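Local coordinates for putative transcriptional regulator (PDB 2HXI), which probably acts as a TetR-family transcription factor, binding regulatory DNA through a helix-turn-helix motif, at residues F50-L55 against R71-L76; L41-D46 against G114-L119; R83-A88 against T131-M136; R108-F113 against S167-E172; H159-L164 against E225-H230. All blocks are in the same frame, centred on the assembly; numbering follows the deposited sequence.

Contact 1 (F50-L55 against R71-L76); sequences FSVRKL and RNKTEL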
# COMPACT_ATOMS: atom_id res chain seq x y z
N PHE B 50 -19.27 12.29 -0.51
CA PHE B 50 -18.81 13.20 -1.58
C PHE B 50 -19.38 12.84 -2.93
O PHE B 50 -19.36 11.67 -3.31
CB PHE B 50 -17.29 13.20 -1.70
CG PHE B 50 -16.79 14.12 -2.79
CD1 PHE B 50 -16.75 15.50 -2.58
CD2 PHE B 50 -16.41 13.61 -4.02
CE1 PHE B 50 -16.30 16.36 -3.58
CE2 PHE B 50 -15.98 14.46 -5.03
CZ PHE B 50 -15.91 15.84 -4.79
N SER B 51 -19.86 13.84 -3.67
CA SER B 51 -20.31 13.67 -5.05
C SER B 51 -20.05 14.90 -5.86
O SER B 51 -19.90 16.01 -5.33
CB SER B 51 -21.83 13.39 -5.13
OG SER B 51 -22.55 14.49 -4.57
N VAL B 52 -20.07 14.72 -7.18
CA VAL B 52 -19.99 15.86 -8.06
C VAL B 52 -21.18 16.83 -7.83
O VAL B 52 -21.03 18.06 -7.82
CB VAL B 52 -19.90 15.41 -9.50
CG1 VAL B 52 -19.95 16.61 -10.45
CG2 VAL B 52 -18.59 14.60 -9.72
N ARG B 53 -22.37 16.24 -7.67
CA ARG B 53 -23.58 17.02 -7.36
C ARG B 53 -23.38 17.95 -6.16
O ARG B 53 -23.67 19.15 -6.27
CB ARG B 53 -24.76 16.06 -7.11
CG ARG B 53 -26.10 16.82 -6.85
CD ARG B 53 -27.21 15.78 -6.46
NE ARG B 53 -26.78 14.82 -5.40
CZ ARG B 53 -26.71 15.04 -4.08
NH1 ARG B 53 -27.07 16.18 -3.53
NH2 ARG B 53 -26.26 14.09 -3.26
N LYS B 54 -22.88 17.40 -5.05
CA LYS B 54 -22.61 18.20 -3.82
C LYS B 54 -21.55 19.27 -4.05
O LYS B 54 -21.71 20.44 -3.65
CB LYS B 54 -22.24 17.31 -2.62
CG LYS B 54 -21.97 18.18 -1.30
CD LYS B 54 -21.59 17.27 -0.07
CE LYS B 54 -21.63 18.04 1.29
NZ LYS B 54 -20.86 17.35 2.43
N LEU B 55 -20.48 18.89 -4.79
CA LEU B 55 -19.44 19.85 -5.09
C LEU B 55 -20.04 21.01 -5.89
O LEU B 55 -19.81 22.19 -5.59
CB LEU B 55 -18.31 19.18 -5.91
CG LEU B 55 -17.19 20.14 -6.33
CD1 LEU B 55 -16.47 20.82 -5.16
CD2 LEU B 55 -16.15 19.29 -7.19
N ARG B 71 -12.26 15.91 -17.44
CA ARG B 71 -12.74 14.90 -18.35
C ARG B 71 -13.80 13.98 -17.69
O ARG B 71 -14.77 13.58 -18.34
CB ARG B 71 -11.54 14.14 -18.93
CG ARG B 71 -11.85 12.99 -19.85
CD ARG B 71 -10.52 12.42 -20.34
NE ARG B 71 -9.87 13.35 -21.28
CZ ARG B 71 -8.56 13.58 -21.36
NH1 ARG B 71 -7.69 12.96 -20.56
NH2 ARG B 71 -8.11 14.44 -22.27
N ASN B 72 -13.65 13.69 -16.39
CA ASN B 72 -14.53 12.73 -15.65
C ASN B 72 -14.26 12.74 -14.13
O ASN B 72 -13.35 13.43 -13.67
CB ASN B 72 -14.35 11.29 -16.21
CG ASN B 72 -12.87 10.85 -16.25
OD1 ASN B 72 -12.14 10.97 -15.27
ND2 ASN B 72 -12.44 10.31 -17.41
N LYS B 73 -15.01 11.95 -13.36
CA LYS B 73 -14.81 11.95 -11.93
C LYS B 73 -13.44 11.45 -11.43
O LYS B 73 -12.96 11.94 -10.39
CB LYS B 73 -15.90 11.16 -11.22
CG LYS B 73 -15.87 11.38 -9.74
CD LYS B 73 -16.93 10.56 -9.02
CE LYS B 73 -16.74 10.66 -7.51
NZ LYS B 73 -17.76 9.82 -6.76
N THR B 74 -12.80 10.48 -12.13
CA THR B 74 -11.51 10.02 -11.61
C THR B 74 -10.48 11.07 -11.94
O THR B 74 -9.54 11.26 -11.17
CB THR B 74 -11.07 8.54 -12.04
OG1 THR B 74 -10.03 8.59 -13.03
CG2 THR B 74 -12.22 7.68 -12.46
N GLU B 75 -10.67 11.80 -13.06
CA GLU B 75 -9.75 12.90 -13.40
C GLU B 75 -9.92 14.05 -12.41
O GLU B 75 -8.96 14.75 -12.06
CB GLU B 75 -9.95 13.41 -14.83
CG GLU B 75 -9.24 12.61 -15.92
CD GLU B 75 -7.85 12.10 -15.51
OE1 GLU B 75 -6.88 12.90 -15.45
OE2 GLU B 75 -7.73 10.89 -15.25
N LEU B 76 -11.16 14.25 -11.98
CA LEU B 76 -11.47 15.24 -10.94
C LEU B 76 -10.76 14.85 -9.63
O LEU B 76 -10.05 15.64 -9.09
CB LEU B 76 -13.00 15.32 -10.73
CG LEU B 76 -13.58 16.30 -9.70
CD1 LEU B 76 -15.12 16.26 -9.72
CD2 LEU B 76 -13.17 15.97 -8.35

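Contact 2 (L41-D46 against G114-L119); sequences LLLAGD and GQQPQL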
# COMPACT_ATOMS: atom_id res chain seq x y z
N LEU B 41 -14.49 19.49 1.11
CA LEU B 41 -15.67 18.63 1.21
C LEU B 41 -15.30 17.20 1.53
O LEU B 41 -15.98 16.54 2.33
CB LEU B 41 -16.56 18.68 -0.05
CG LEU B 41 -17.20 20.06 -0.20
CD1 LEU B 41 -17.84 20.16 -1.58
CD2 LEU B 41 -18.26 20.29 0.90
N LEU B 42 -14.20 16.72 0.91
CA LEU B 42 -13.70 15.39 1.13
C LEU B 42 -13.15 15.12 2.54
O LEU B 42 -13.15 13.96 2.97
CB LEU B 42 -12.67 15.03 0.06
CG LEU B 42 -13.29 14.62 -1.29
CD1 LEU B 42 -12.35 14.95 -2.47
CD2 LEU B 42 -13.70 13.13 -1.42
N LEU B 43 -12.67 16.14 3.22
CA LEU B 43 -12.26 16.02 4.62
C LEU B 43 -13.42 15.43 5.39
O LEU B 43 -13.51 14.20 5.56
CB LEU B 43 -11.88 17.36 5.20
CG LEU B 43 -10.42 17.71 5.12
CD1 LEU B 43 -10.13 18.93 5.95
CD2 LEU B 43 -9.53 16.57 5.59
N ALA B 44 -14.36 16.30 5.77
CA ALA B 44 -15.46 15.91 6.64
C ALA B 44 -16.47 15.18 5.80
O ALA B 44 -17.19 15.80 5.01
CB ALA B 44 -16.09 17.13 7.31
N GLY B 45 -16.49 13.86 5.96
CA GLY B 45 -17.30 13.02 5.11
C GLY B 45 -18.71 12.84 5.63
O GLY B 45 -19.41 13.81 5.95
N ASP B 46 -19.14 11.58 5.72
CA ASP B 46 -18.28 10.43 5.41
C ASP B 46 -19.13 9.23 4.98
O ASP B 46 -20.13 8.93 5.64
CB ASP B 46 -17.45 10.06 6.64
CG ASP B 46 -16.22 9.26 6.27
OD1 ASP B 46 -15.32 9.82 5.59
OD2 ASP B 46 -16.16 8.07 6.67
N GLY B 114 -3.29 12.07 5.79
CA GLY B 114 -3.80 11.46 7.04
C GLY B 114 -5.32 11.56 7.15
O GLY B 114 -5.98 10.59 7.51
N GLN B 115 -5.88 12.72 6.85
CA GLN B 115 -7.34 12.86 6.96
C GLN B 115 -8.02 12.80 5.59
O GLN B 115 -9.21 13.12 5.49
CB GLN B 115 -7.72 14.17 7.66
CG GLN B 115 -7.29 14.29 9.13
CD GLN B 115 -8.10 13.38 10.01
OE1 GLN B 115 -7.58 12.37 10.49
NE2 GLN B 115 -9.39 13.69 10.20
N GLN B 116 -7.30 12.31 4.56
CA GLN B 116 -7.82 12.26 3.20
C GLN B 116 -7.64 10.85 2.61
O GLN B 116 -7.03 10.68 1.54
CB GLN B 116 -7.17 13.32 2.29
CG GLN B 116 -7.48 14.76 2.66
CD GLN B 116 -8.81 15.20 2.07
OE1 GLN B 116 -9.64 14.36 1.72
NE2 GLN B 116 -8.99 16.53 1.91
N PRO B 117 -8.22 9.83 3.28
CA PRO B 117 -8.07 8.43 2.86
C PRO B 117 -8.52 8.15 1.42
O PRO B 117 -7.81 7.44 0.69
CB PRO B 117 -8.94 7.66 3.86
CG PRO B 117 -9.80 8.64 4.47
CD PRO B 117 -9.02 9.91 4.53
N GLN B 118 -9.65 8.70 1.00
CA GLN B 118 -10.12 8.51 -0.37
C GLN B 118 -9.09 9.02 -1.43
O GLN B 118 -8.70 8.28 -2.36
CB GLN B 118 -11.47 9.16 -0.58
CG GLN B 118 -11.97 8.88 -1.97
CD GLN B 118 -13.44 9.26 -2.19
OE1 GLN B 118 -14.18 9.57 -1.25
NE2 GLN B 118 -13.86 9.24 -3.47
N LEU B 119 -8.61 10.24 -1.21
CA LEU B 119 -7.63 10.84 -2.13
C LEU B 119 -6.31 10.06 -2.06
O LEU B 119 -5.62 9.93 -3.06
CB LEU B 119 -7.45 12.33 -1.77
CG LEU B 119 -8.65 13.25 -2.10
CD1 LEU B 119 -8.39 14.67 -1.69
CD2 LEU B 119 -9.04 13.19 -3.62
O HOH W 1 -11.62 12.52 4.61

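Contact 3 (R83-A88 against T131-M136); sequences RILLSA and TGSRLM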
# COMPACT_ATOMS: atom_id res chain seq x y z
N ARG B 83 -3.90 18.66 -5.32
CA ARG B 83 -3.95 19.76 -4.38
C ARG B 83 -3.40 19.37 -3.03
O ARG B 83 -2.90 20.23 -2.29
CB ARG B 83 -5.40 20.30 -4.21
CG ARG B 83 -6.14 20.54 -5.47
CD ARG B 83 -5.40 21.64 -6.28
NE ARG B 83 -5.34 22.95 -5.58
CZ ARG B 83 -4.69 24.02 -6.06
NH1 ARG B 83 -4.00 23.91 -7.22
NH2 ARG B 83 -4.72 25.17 -5.40
N ILE B 84 -3.59 18.09 -2.64
CA ILE B 84 -3.05 17.58 -1.38
C ILE B 84 -1.52 17.53 -1.42
O ILE B 84 -0.87 17.90 -0.44
CB ILE B 84 -3.59 16.14 -1.02
CG1 ILE B 84 -5.16 16.13 -0.97
CG2 ILE B 84 -3.04 15.64 0.30
CD1 ILE B 84 -5.79 17.17 -0.09
N LEU B 85 -0.96 17.08 -2.54
CA LEU B 85 0.50 17.21 -2.68
C LEU B 85 0.93 18.68 -2.53
O LEU B 85 1.94 18.97 -1.90
CB LEU B 85 0.94 16.69 -4.04
CG LEU B 85 0.62 15.24 -4.38
CD1 LEU B 85 1.10 14.89 -5.82
CD2 LEU B 85 1.30 14.39 -3.36
N LEU B 86 0.18 19.61 -3.14
CA LEU B 86 0.58 20.99 -3.12
C LEU B 86 0.64 21.50 -1.70
O LEU B 86 1.64 22.13 -1.29
CB LEU B 86 -0.37 21.81 -4.01
CG LEU B 86 -0.05 23.31 -4.10
CD1 LEU B 86 1.30 23.56 -4.73
CD2 LEU B 86 -1.15 24.02 -4.90
N SER B 87 -0.40 21.20 -0.92
CA SER B 87 -0.39 21.63 0.48
C SER B 87 0.65 20.89 1.31
O SER B 87 1.20 21.46 2.25
CB SER B 87 -1.79 21.61 1.12
OG SER B 87 -2.31 20.31 1.20
N ALA B 88 0.93 19.63 0.97
CA ALA B 88 2.01 18.93 1.67
C ALA B 88 3.30 19.73 1.62
O ALA B 88 4.11 19.70 2.58
CB ALA B 88 2.21 17.51 1.13
N THR B 131 0.88 20.79 -10.41
CA THR B 131 1.84 21.58 -9.67
C THR B 131 2.30 20.93 -8.38
O THR B 131 3.49 21.01 -8.03
CB THR B 131 1.37 23.07 -9.42
OG1 THR B 131 1.28 23.73 -10.68
CG2 THR B 131 2.37 23.85 -8.61
N GLY B 132 1.36 20.32 -7.65
CA GLY B 132 1.72 19.62 -6.41
C GLY B 132 2.69 18.48 -6.66
O GLY B 132 3.69 18.30 -5.90
N SER B 133 2.39 17.69 -7.68
CA SER B 133 3.25 16.58 -8.01
C SER B 133 4.58 17.17 -8.43
O SER B 133 5.63 16.62 -8.07
CB SER B 133 2.71 15.75 -9.17
OG SER B 133 1.76 14.82 -8.66
N ARG B 134 4.55 18.24 -9.24
CA ARG B 134 5.81 18.82 -9.66
C ARG B 134 6.73 19.28 -8.50
O ARG B 134 7.96 18.99 -8.53
CB ARG B 134 5.62 19.91 -10.74
CG ARG B 134 5.19 19.30 -12.11
CD ARG B 134 5.01 20.43 -13.17
NE ARG B 134 4.69 19.91 -14.50
CZ ARG B 134 3.47 19.96 -15.07
NH1 ARG B 134 2.42 20.52 -14.44
NH2 ARG B 134 3.27 19.42 -16.26
N LEU B 135 6.18 20.00 -7.53
CA LEU B 135 6.98 20.44 -6.39
C LEU B 135 7.55 19.28 -5.61
O LEU B 135 8.73 19.30 -5.10
CB LEU B 135 6.16 21.26 -5.42
CG LEU B 135 5.88 22.68 -5.86
CD1 LEU B 135 4.88 23.36 -4.89
CD2 LEU B 135 7.22 23.47 -5.87
N MSE B 136 6.73 18.26 -5.44
CA MSE B 136 7.18 17.08 -4.68
C MSE B 136 8.27 16.35 -5.46
O MSE B 136 9.33 15.99 -4.90
CB MSE B 136 5.97 16.17 -4.31
CG MSE B 136 6.43 14.84 -3.61
SE MSE B 136 7.03 13.43 -4.78
CE MSE B 136 5.36 13.01 -5.74

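Contact 4 (R108-F113 against S167-E172); sequences RLRESF and SLITAE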
# COMPACT_ATOMS: atom_id res chain seq x y z
N ARG B 108 5.69 14.63 5.28
CA ARG B 108 4.72 15.68 4.95
C ARG B 108 3.62 15.03 4.14
O ARG B 108 2.47 15.34 4.33
CB ARG B 108 5.33 16.85 4.20
CG ARG B 108 6.00 17.86 5.15
CD ARG B 108 6.81 18.85 4.33
NE ARG B 108 7.13 20.11 5.04
CZ ARG B 108 6.47 21.26 4.90
NH1 ARG B 108 6.89 22.33 5.58
NH2 ARG B 108 5.40 21.35 4.10
N LEU B 109 3.98 14.14 3.22
CA LEU B 109 2.97 13.50 2.41
C LEU B 109 2.08 12.63 3.28
O LEU B 109 0.85 12.61 3.06
CB LEU B 109 3.62 12.61 1.32
CG LEU B 109 4.38 13.35 0.19
CD1 LEU B 109 5.17 12.31 -0.63
CD2 LEU B 109 3.36 14.12 -0.73
N ARG B 110 2.67 11.87 4.22
CA ARG B 110 1.88 11.00 5.05
C ARG B 110 0.89 11.87 5.89
O ARG B 110 -0.29 11.51 6.08
CB ARG B 110 2.78 10.17 5.96
CG ARG B 110 1.96 9.23 6.82
CD ARG B 110 2.81 8.34 7.70
NE ARG B 110 1.95 7.63 8.63
CZ ARG B 110 1.71 8.03 9.87
NH1 ARG B 110 2.30 9.14 10.31
NH2 ARG B 110 0.88 7.32 10.62
N GLU B 111 1.40 12.99 6.42
CA GLU B 111 0.56 13.84 7.27
C GLU B 111 -0.58 14.44 6.46
O GLU B 111 -1.74 14.36 6.85
CB GLU B 111 1.44 14.83 8.05
CG GLU B 111 1.20 16.31 8.02
CD GLU B 111 2.43 17.03 8.72
OE1 GLU B 111 3.39 17.54 8.02
OE2 GLU B 111 2.41 17.01 9.99
N SER B 112 -0.25 14.98 5.28
CA SER B 112 -1.28 15.57 4.43
C SER B 112 -2.38 14.60 4.02
O SER B 112 -3.57 14.98 3.91
CB SER B 112 -0.63 16.22 3.21
OG SER B 112 0.07 17.38 3.64
N PHE B 113 -2.01 13.36 3.72
CA PHE B 113 -3.03 12.37 3.37
C PHE B 113 -3.78 11.77 4.59
O PHE B 113 -4.79 11.09 4.41
CB PHE B 113 -2.43 11.29 2.47
CG PHE B 113 -2.29 11.73 1.05
CD1 PHE B 113 -3.43 11.86 0.24
CD2 PHE B 113 -1.06 12.05 0.50
CE1 PHE B 113 -3.34 12.29 -1.11
CE2 PHE B 113 -0.94 12.47 -0.85
CZ PHE B 113 -2.09 12.61 -1.66
N SER B 167 2.51 3.48 -1.45
CA SER B 167 1.91 2.19 -1.10
C SER B 167 1.64 2.16 0.37
O SER B 167 0.57 1.70 0.77
CB SER B 167 2.82 1.03 -1.43
OG SER B 167 2.84 0.84 -2.87
N LEU B 168 2.59 2.65 1.18
CA LEU B 168 2.44 2.63 2.64
C LEU B 168 1.30 3.57 3.08
O LEU B 168 0.49 3.24 3.98
CB LEU B 168 3.73 3.04 3.32
CG LEU B 168 4.88 2.02 3.23
CD1 LEU B 168 6.21 2.64 3.65
CD2 LEU B 168 4.51 0.67 4.00
N ILE B 169 1.23 4.71 2.40
CA ILE B 169 0.19 5.73 2.73
C ILE B 169 -1.19 5.20 2.34
O ILE B 169 -2.12 5.29 3.15
CB ILE B 169 0.52 7.11 2.08
CG1 ILE B 169 1.74 7.74 2.77
CG2 ILE B 169 -0.73 8.06 2.25
CD1 ILE B 169 2.33 9.04 2.04
N THR B 170 -1.35 4.62 1.15
CA THR B 170 -2.66 4.09 0.77
C THR B 170 -3.11 2.94 1.70
O THR B 170 -4.29 2.89 2.11
CB THR B 170 -2.76 3.75 -0.72
OG1 THR B 170 -1.93 2.66 -1.04
CG2 THR B 170 -2.29 4.87 -1.57
N ALA B 171 -2.18 2.05 2.06
CA ALA B 171 -2.53 0.94 2.92
C ALA B 171 -2.97 1.36 4.30
O ALA B 171 -3.89 0.77 4.86
CB ALA B 171 -1.37 -0.08 3.00
N GLU B 172 -2.33 2.38 4.85
CA GLU B 172 -2.62 2.80 6.20
C GLU B 172 -4.04 3.38 6.36
O GLU B 172 -4.68 3.22 7.42
CB GLU B 172 -1.55 3.76 6.70
CG GLU B 172 -1.79 4.30 8.09
CD GLU B 172 -0.69 5.21 8.54
OE1 GLU B 172 0.28 5.37 7.77
OE2 GLU B 172 -0.77 5.73 9.67

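Contact 5 (H159-L164 against E225-H230); sequences HRLVIL and EILAAH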
# COMPACT_ATOMS: atom_id res chain seq x y z
N HIS B 159 11.23 6.12 -8.92
CA HIS B 159 10.03 5.31 -9.11
C HIS B 159 9.79 4.36 -7.89
O HIS B 159 8.69 4.29 -7.36
CB HIS B 159 10.23 4.47 -10.35
CG HIS B 159 8.98 3.78 -10.80
ND1 HIS B 159 7.78 4.43 -10.97
CD2 HIS B 159 8.75 2.47 -11.07
CE1 HIS B 159 6.85 3.56 -11.34
NE2 HIS B 159 7.41 2.37 -11.40
N ARG B 160 10.82 3.63 -7.49
CA ARG B 160 10.72 2.71 -6.35
C ARG B 160 10.44 3.43 -5.02
O ARG B 160 9.64 2.95 -4.16
CB ARG B 160 12.00 1.88 -6.26
CG ARG B 160 11.98 0.79 -7.37
CD ARG B 160 13.03 -0.27 -7.03
NE ARG B 160 14.38 0.25 -7.14
CZ ARG B 160 15.14 0.22 -8.23
NH1 ARG B 160 14.73 -0.36 -9.36
NH2 ARG B 160 16.34 0.78 -8.19
N LEU B 161 11.08 4.58 -4.86
CA LEU B 161 10.93 5.32 -3.61
C LEU B 161 9.48 5.80 -3.48
O LEU B 161 8.88 5.69 -2.43
CB LEU B 161 11.91 6.49 -3.65
CG LEU B 161 11.75 7.37 -2.40
CD1 LEU B 161 11.85 6.68 -1.03
CD2 LEU B 161 12.74 8.57 -2.44
N VAL B 162 8.94 6.36 -4.53
CA VAL B 162 7.54 6.87 -4.49
C VAL B 162 6.53 5.77 -4.48
O VAL B 162 5.54 5.90 -3.80
CB VAL B 162 7.28 7.90 -5.61
CG1 VAL B 162 5.80 8.33 -5.68
CG2 VAL B 162 8.21 9.12 -5.35
N ILE B 163 6.77 4.69 -5.22
CA ILE B 163 5.92 3.48 -5.03
C ILE B 163 5.91 3.06 -3.53
O ILE B 163 4.87 2.76 -2.98
CB ILE B 163 6.42 2.33 -5.85
CG1 ILE B 163 5.98 2.54 -7.33
CG2 ILE B 163 5.82 1.00 -5.32
CD1 ILE B 163 6.61 1.64 -8.37
N LEU B 164 7.08 3.00 -2.91
CA LEU B 164 7.10 2.62 -1.47
C LEU B 164 6.25 3.57 -0.61
O LEU B 164 5.36 3.12 0.13
CB LEU B 164 8.54 2.60 -0.99
CG LEU B 164 8.76 2.27 0.46
CD1 LEU B 164 8.13 0.97 1.00
CD2 LEU B 164 10.21 2.28 0.84
N GLU B 225 10.31 3.42 9.99
CA GLU B 225 11.36 2.39 10.01
C GLU B 225 11.56 1.73 8.65
O GLU B 225 12.70 1.42 8.23
CB GLU B 225 11.06 1.34 11.10
CG GLU B 225 11.24 1.91 12.52
CD GLU B 225 10.68 0.97 13.60
OE1 GLU B 225 10.73 -0.25 13.39
OE2 GLU B 225 10.21 1.51 14.65
N ILE B 226 10.48 1.56 7.95
CA ILE B 226 10.53 0.96 6.61
C ILE B 226 11.17 1.99 5.67
O ILE B 226 12.00 1.66 4.80
CB ILE B 226 9.11 0.54 6.16
CG1 ILE B 226 8.57 -0.69 6.95
CG2 ILE B 226 9.07 0.27 4.65
CD1 ILE B 226 7.07 -0.84 6.84
N LEU B 227 10.76 3.25 5.82
CA LEU B 227 11.38 4.32 5.01
C LEU B 227 12.87 4.44 5.28
O LEU B 227 13.69 4.50 4.34
CB LEU B 227 10.67 5.66 5.32
CG LEU B 227 11.21 6.85 4.52
CD1 LEU B 227 11.03 6.66 3.00
CD2 LEU B 227 10.52 8.11 5.05
N ALA B 228 13.26 4.40 6.57
CA ALA B 228 14.70 4.58 6.91
C ALA B 228 15.50 3.41 6.33
O ALA B 228 16.61 3.62 5.81
CB ALA B 228 14.83 4.57 8.41
N ALA B 229 14.91 2.22 6.35
CA ALA B 229 15.58 1.02 5.80
C ALA B 229 15.83 1.29 4.30
O ALA B 229 16.89 0.97 3.71
CB ALA B 229 14.68 -0.19 5.92
N HIS B 230 14.82 1.83 3.64
CA HIS B 230 14.94 2.04 2.20
C HIS B 230 16.03 3.10 1.88
O HIS B 230 16.85 2.93 0.98
CB HIS B 230 13.61 2.47 1.60
CG HIS B 230 13.62 2.43 0.10
ND1 HIS B 230 13.49 1.25 -0.60
CD2 HIS B 230 13.83 3.40 -0.84
CE1 HIS B 230 13.53 1.50 -1.90
NE2 HIS B 230 13.80 2.79 -2.07

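Contact 1 (F50-L55 against R71-L76)
Val52 and Lys73 mark the closest backbone approach, 7.6 Å between their CA atoms, where the first turns of helices 52-58 and 73-88 stand beside each other. Leu76 bridges the gap from the second helix. Its CG lies anti to the backbone N (chi1 -179°), which carries the two methyls across. CD1 does most of the touching: Val52 CG2 lies 3.8 Å from Leu76 CD1, the two side chains meeting at a slant, and Leu55 CD2 comes tip to tip with the same Leu76 CD1 at 4.1 Å. The other methyl, Leu76 CD2, sits near the plane of the Phe50 ring, at its edge by CZ. Lys73 suits the solvent-exposed margin: its extended aliphatic chain passes Val52 CG2. Both helices start with a side-chain N-cap: Ser51 OG accepts from Lys54 N at 3.0 Å, and Asn72 OD1 from Glu75 N at 2.8 Å. Ser51 opens the predicted DNA-binding helix-turn-helix. Around these side chains, helix 31-43 packs on Phe50 and Leu55 through Leu41, helix 63-66 adds Leu66 against Leu55, and Tyr67 and Phe70 in the following loop lie against Val52 and Leu76.

Contact 2 (L41-D46 against G114-L119)
Leu42, on the last turn of helix 31-43, has the most surface buried here and meets three residues of 114-119 with different parts of its side chain. Leu42 CD1 lies 3.9 Å from Leu119 CD2, the two leucines crossing at about a right angle in a purely apolar contact. On the other branch, Leu42 CD2 lies 3.6 Å from Gln118 OE1. Nearer the backbone, Leu42 CB has Gln116 OE1 at 3.5 Å. Leucine suits this buried position because its two methyls fill space against Leu119 and against the flat end of Gln118.

Leu43, exposed overall, comes next. Leu43 CD2 lies 3.6 Å from Gln115 CB, and Leu43 CG lies 3.7 Å from Gln116 NE2. Gln116, the third of these residues, is buried and stands at the N-cap position of helix 117-126. Its chain bends at CG (chi2 -84°), turning the amide across Leu43 and against Leu42 CB, and NE2 donates to the carbonyl oxygen of Ala39, giving this buried N-H a partner inside helix 31-43. Glutamine thus combines an apolar stem that packs with a polar end that can bond to the neighbouring helix. A water lies 2.7 Å from Leu42 O and 2.6 Å from Gln115 O and can bridge them, though with more acceptors than protons in reach the sharing is not settled.

Helix 31-43 belongs to the DNA-binding part and 114-119 to the C-terminal, tetracycline-repressor-like region, so the arrangement is the interdomain junction characteristic of the all-helical TetR fold.

Contact 3 (R83-A88 against T131-M136)
The backbones come unusually close at Leu86 and Gly132, 3.7 Å between their CA atoms. Helices 83-88 and 131-136 cross at 42° with their axes 7.1 Å apart at closest, and glycine permits this: a CB on Gly132 would collide with Leu86 N and Leu85 CB. Instead, Leu85 CB rests 3.6 Å from Gly132 C, and Leu86 N lies over Gly132 CA.

Apolar contacts flank this crossing. Leu86 has CG anti to its own N (chi1 -179°), which sets Leu86 CD1 against two residues of the other helix, 3.6 Å from Leu135 CD1 and 4.0 Å from Thr131 CG2. Leucine and the methyl of threonine suit this partly exposed border, and both pairs cross at a slant.

Polar groups are served locally. Ser133 starts out away from helix 83-88, yet Leu85 CD1 presses on it with Ser133 OG 2.9 Å off, a tight contact; OG has its hydrogen-bond partner in Ser128 OG. Asp82 accepts from Gly132 N and Ser133 N.

On its other sides helix 73-88 is flanked by helix 98-113, with Leu109 against Leu85, and by helix 31-43, whose Asp36 forms a salt bridge with Arg83. Phe202 of the second subunit packs on Leu135.

Contact 4 (R108-F113 against S167-E172)
Extended torsions bring Arg110 and Glu172 together: each has CG anti to the backbone N (chi1 -179° in Arg110), and the chains stay extended as far as NE in Arg110 and to the carboxylate in Glu172, so that the charged ends meet beside the helix pair. The side chains cross at about a right angle, yet their guanidinium and carboxylate planes are only 23° apart, and a two-pronged salt bridge results. Arg110 NE gives a nearly straight bond to the syn lone pair of Glu172 OE1 at 2.9 Å, with OE1 in the guanidinium plane; Arg110 NH2 reaches Glu172 OE2 at 2.5 Å, which is very short. Two parallel bonds restrain rotation of both groups, and arginine is apt because NE and NH2 match the spacing of the carboxylate oxygens. A methionine in place of Arg110 would probably leave the Glu172 carboxylate without its charge partner in this contact and free to turn.

Beside the ion pair, Ile169 points toward helix 98-113. Its CD1 lies 3.6 Å from Arg110 N and 3.9 Å from Leu109 CB, and its CG2 is 3.7 Å from Phe113 CB. A beta-branched isoleucine fills both directions, buried where the axes stand 10.2 Å apart at 24°.

Trp123 of helix 117-126 stacks on Phe113 and also touches Leu109 and Ile169. Helix 73-88 backs Leu109 through Leu85, helix 219-237 brings Arg219 to Glu172, and Ala171 of the second subunit packs on Ser167 and Thr170.

Contact 5 (H159-L164 against E225-H230)
Leu164 and His230 lie alongside each other pointing in opposite directions, on helices that run antiparallel (173° between the segment directions). Leu164 CD2 comes within 3.5 Å of both His230 CB and CG, approaching the imidazole obliquely. The ring is presented to helix 154-173 by a chi1 of -168°, which swings CG away from the backbone N. Leu161 meets the same ring at a slant from farther along it, with Leu161 CD1 3.8 Å from His230 CD2. The axes are 11.3 Å apart, a distance that requires sizeable side chains from both helices.

The aliphatic pairs complete the interface. Leu164 CD1 meets Ile226 CG2 at 3.8 Å and Leu161 CD1 meets Leu227 CD1 at 4.1 Å, the side chains of each pair crossing at a slant. All five residues are buried, which suits leucine and isoleucine, while histidine fits because its flat, carbon-bearing ring packs on the methyls. An alanine in place of His230 would probably open a gap beside Leu161 and Leu164, taking away the ring on which both rest.

The ring of His230 also meets that of His233 one turn on, and Leu102 and Ala106 of helix 98-113 pack on Leu161 and Leu227. Leu164 packs on Leu164 of the second subunit, and Arg160 forms a salt bridge with Glu225 of that subunit. Such an antiparallel helix pair, joined to its copy in the other subunit, forms the four-helix bundle by which TetR-family proteins dimerise.

Overall arrangement
The five contacts run from the DNA-binding end of the chain to the subunit interface. Contact 1 packs the predicted helix-turn-helix region against the start of helix 73-88, and contact 2 joins on through Phe50 CG, 3.5 Å from Leu42 CD2; their centres are 14 Å apart. From contact 2, Leu119 reaches Ile84 of contact 3 and Phe113 of contact 4. Contacts 3 and 4 are tied by Ala88 O and Arg108 NH2, 2.6 Å apart, a probable hydrogen bond. Contacts 4 and 5 share helix 154-173, with centres 12 Å apart. Contacts 3, 4 and 5 all touch the second subunit, whereas contact 1 lies about 31 Å from contact 5, centre to centre, across the chain's middle.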